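Local coordinates for protein alcohol dehydrogenase (Thermus sp., PDB 4CPD) that probably catalyses the NAD-dependent interconversion of alcohols and aldehydes or ketones, as a zinc-containing dehydrogenase of the medium-chain family, at residues K137-P140 with N141-P144; M256-P259 with G260-S264. All coordinates share one frame; numbering follows the deposited sequence.

How the contacts relate
Contact 1 comes first along the chain and closes before contact 2 opens. Their centres lie 37 Å apart and their nearest atoms about 24 Å, so they do not touch. Contact 1 is a surface loop that leaves the mixed sheet by strand 136-137 and leads into helix 144-147. Contact 2 is the buried turn between helix 247-256 and strand 262-265 of the six-stranded parallel Rossmann sheet. Contact 1 lies away from the zinc and NAD sites. Contact 2 starts a strand that ends just before Val266, an NAD-binding residue, and its turn also meets the second subunit. They belong to different sheets: contact 1 follows the mixed sheet, contact 2 enters the parallel one.

Contact 1 (K137-P140 with N141-P144); sequences KLPP and NLSP
A type I beta turn runs from Pro139 to Leu142, with Pro140 and Asn141 at its corners. The chain reverses here, so residues 137-140 and 141-144 form the two arms of one loop. Pro139 O and Leu142 N face each other across the turn at 3.5 Å. Pro140, at the second position, has its ring locked at a phi of -58°, which suits this kind of turn.

The loop joins strand 136-137 to helix 144-147. Ser143 is the N-cap of that helix, its OG accepting a hydrogen bond from the backbone N of Arg146.

Leu142 carries the side-chain contact. Its CG stands anti to the backbone N (chi1 171°), which turns the branch back toward Leu138 and Pro139. There CD2 meets two partners. It lies 4.0 Å from CD of Pro139, a ring that runs alongside the leucine and points the same way. It is also 4.2 Å from CG of Leu138, whose side chain crosses that of Leu142 at about a right angle. From Leu138, the CD2 methyl reaches 3.9 Å from the carbonyl O of Leu142, and it also lies 4.3 Å from CA of Pro144.

Leu142 is the buried residue of the group, covered by Leu303 and Leu306 of helix 295-307 and by Ala147. Leu138 packs on Trp80 and Val82 of strand 80-82 and, like Leu142, on Ala147, while Pro140 and Asn141 are exposed at the bend.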
# COMPACT_ATOMS: atom_id res chain seq x y z
N LYS A 137 3.61 6.05 30.94
CA LYS A 137 3.86 5.37 32.20
C LYS A 137 4.02 3.90 31.90
O LYS A 137 3.30 3.39 31.07
CB LYS A 137 2.67 5.51 33.16
CG LYS A 137 2.72 6.71 34.10
CD LYS A 137 1.86 6.46 35.36
CE LYS A 137 2.54 5.52 36.37
NZ LYS A 137 2.12 5.74 37.80
N LEU A 138 4.98 3.25 32.53
CA LEU A 138 5.09 1.78 32.48
C LEU A 138 3.99 1.13 33.29
O LEU A 138 3.67 1.59 34.39
CB LEU A 138 6.43 1.29 33.01
CG LEU A 138 7.53 1.19 31.96
CD1 LEU A 138 7.72 2.50 31.22
CD2 LEU A 138 8.84 0.75 32.57
N PRO A 139 3.39 0.07 32.73
CA PRO A 139 2.49 -0.70 33.57
C PRO A 139 3.25 -1.29 34.75
O PRO A 139 4.43 -1.56 34.61
CB PRO A 139 1.99 -1.80 32.64
CG PRO A 139 2.12 -1.24 31.27
CD PRO A 139 3.32 -0.35 31.32
N PRO A 140 2.57 -1.53 35.87
CA PRO A 140 3.24 -1.79 37.16
C PRO A 140 4.22 -2.99 37.18
O PRO A 140 5.19 -2.98 37.95
CB PRO A 140 2.07 -1.98 38.14
CG PRO A 140 0.88 -2.31 37.30
CD PRO A 140 1.10 -1.64 35.98
N ASN A 141 4.02 -4.00 36.35
CA ASN A 141 4.84 -5.20 36.45
C ASN A 141 5.78 -5.46 35.29
O ASN A 141 5.94 -6.59 34.85
CB ASN A 141 3.95 -6.43 36.67
CG ASN A 141 4.45 -7.29 37.81
OD1 ASN A 141 4.93 -6.77 38.83
ND2 ASN A 141 4.36 -8.61 37.65
N LEU A 142 6.43 -4.40 34.81
CA LEU A 142 7.18 -4.48 33.56
C LEU A 142 8.60 -3.95 33.76
O LEU A 142 8.81 -2.81 34.22
CB LEU A 142 6.46 -3.69 32.46
CG LEU A 142 7.19 -3.49 31.13
CD1 LEU A 142 7.24 -4.80 30.41
CD2 LEU A 142 6.50 -2.46 30.25
N SER A 143 9.58 -4.77 33.42
CA SER A 143 10.96 -4.36 33.58
C SER A 143 11.37 -3.29 32.54
O SER A 143 11.02 -3.39 31.35
CB SER A 143 11.87 -5.56 33.46
OG SER A 143 12.09 -5.92 32.11
N PRO A 144 12.12 -2.27 32.98
CA PRO A 144 12.64 -1.25 32.06
C PRO A 144 13.39 -1.82 30.87
O PRO A 144 13.31 -1.27 29.78
CB PRO A 144 13.61 -0.43 32.92
CG PRO A 144 13.16 -0.66 34.33
CD PRO A 144 12.49 -2.01 34.38

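Contact 2 (M256-P259 with G260-S264); sequences MVRP and GGRVS
Arg258 and Gly261 close a type II beta turn, with Pro259 and Gly260 at its corners. Gly261 N donates to Arg258 O at 3.0 Å, closing the turn. Gly260 has a positive phi of 76°, the usual backbone shape for the third position of this turn and one that glycine adopts readily.

The Arg258 side chain folds back along the same turn. From CB, its CG sits between the backbone N and the carbonyl carbon (chi1 75°), which brings it 4.1 Å from Gly261 N. The chain then runs extended to NE, which forms a salt bridge with Asp238. The guanidinium lies with one face over Gly261 CA. Its NH1 donates to Pro259 O at 2.8 Å, in the carbonyl plane but tilted from the guanidinium plane. This bond ties the arginine tip to its own turn. NH1 also bonds OE1 of Gln99 of the second subunit, whose NE2 bonds Gly260 O. The last atom, NH2, lies 4.1 Å from NH2 of Arg262. It comes at the edge of that guanidinium, and the two planes are 76° apart. Arg97 of the second subunit adds another positive charge near Arg258 NH2. These like charges are probably eased by Asp238 beside Arg258, while Arg262 NH1 donates to Gly164 O.

On the apolar side, Val257 reaches over the start of the strand. Its CG1 meets CG2 of Val263 at 3.8 Å, and its CG2 lies 3.6 Å from Arg262 N.

The turn follows helix 247-256, which Val257 leaves, and leads into strand 262-265 of the Rossmann sheet. That strand lies between strands 239-242 and 286-290, and Val257 packs on Val240 of one and Leu286 of the other.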
# COMPACT_ATOMS: atom_id res chain seq x y z
N MET A 256 9.36 -11.94 -4.28
CA MET A 256 9.06 -13.00 -3.35
C MET A 256 7.55 -13.12 -2.99
O MET A 256 6.99 -14.22 -2.97
CB MET A 256 9.90 -12.70 -2.12
CG MET A 256 9.84 -13.66 -0.96
SD MET A 256 10.96 -13.03 0.32
CE MET A 256 12.55 -13.08 -0.48
N VAL A 257 6.91 -11.99 -2.71
CA VAL A 257 5.55 -11.98 -2.16
C VAL A 257 4.62 -12.62 -3.17
O VAL A 257 4.83 -12.49 -4.36
CB VAL A 257 5.08 -10.53 -1.82
CG1 VAL A 257 4.88 -9.71 -3.09
CG2 VAL A 257 3.80 -10.54 -0.98
N ARG A 258 3.59 -13.33 -2.68
CA ARG A 258 2.59 -13.90 -3.58
C ARG A 258 1.78 -12.82 -4.30
O ARG A 258 1.64 -11.72 -3.81
CB ARG A 258 1.61 -14.82 -2.83
CG ARG A 258 0.56 -14.16 -1.95
CD ARG A 258 -0.49 -15.19 -1.54
NE ARG A 258 -1.46 -14.71 -0.54
CZ ARG A 258 -2.53 -13.95 -0.79
NH1 ARG A 258 -2.81 -13.50 -2.01
NH2 ARG A 258 -3.34 -13.63 0.20
N PRO A 259 1.23 -13.18 -5.45
CA PRO A 259 0.20 -12.36 -6.04
C PRO A 259 -0.87 -12.04 -5.03
O PRO A 259 -1.26 -12.90 -4.25
CB PRO A 259 -0.38 -13.25 -7.15
CG PRO A 259 0.79 -14.10 -7.57
CD PRO A 259 1.54 -14.35 -6.29
N GLY A 260 -1.30 -10.78 -5.02
CA GLY A 260 -2.36 -10.33 -4.14
C GLY A 260 -1.89 -10.17 -2.73
O GLY A 260 -2.71 -9.99 -1.84
N GLY A 261 -0.58 -10.26 -2.52
CA GLY A 261 -0.00 -10.10 -1.21
C GLY A 261 0.38 -8.65 -0.88
O GLY A 261 0.05 -7.70 -1.61
N ARG A 262 1.11 -8.49 0.21
CA ARG A 262 1.40 -7.17 0.77
C ARG A 262 2.84 -7.09 1.15
O ARG A 262 3.37 -8.04 1.71
CB ARG A 262 0.56 -6.93 2.02
CG ARG A 262 -0.93 -6.82 1.74
CD ARG A 262 -1.73 -7.37 2.89
NE ARG A 262 -2.09 -8.78 2.69
CZ ARG A 262 -1.92 -9.80 3.55
NH1 ARG A 262 -1.34 -9.67 4.75
NH2 ARG A 262 -2.36 -10.98 3.19
N VAL A 263 3.47 -5.98 0.82
CA VAL A 263 4.83 -5.74 1.21
C VAL A 263 4.88 -4.51 2.08
O VAL A 263 4.32 -3.46 1.76
CB VAL A 263 5.72 -5.55 0.01
CG1 VAL A 263 7.11 -5.14 0.43
CG2 VAL A 263 5.76 -6.83 -0.80
N SER A 264 5.55 -4.64 3.21
CA SER A 264 5.63 -3.58 4.20
C SER A 264 7.12 -3.25 4.34
O SER A 264 7.85 -4.00 5.01
CB SER A 264 5.05 -4.10 5.51
OG SER A 264 4.49 -3.09 6.28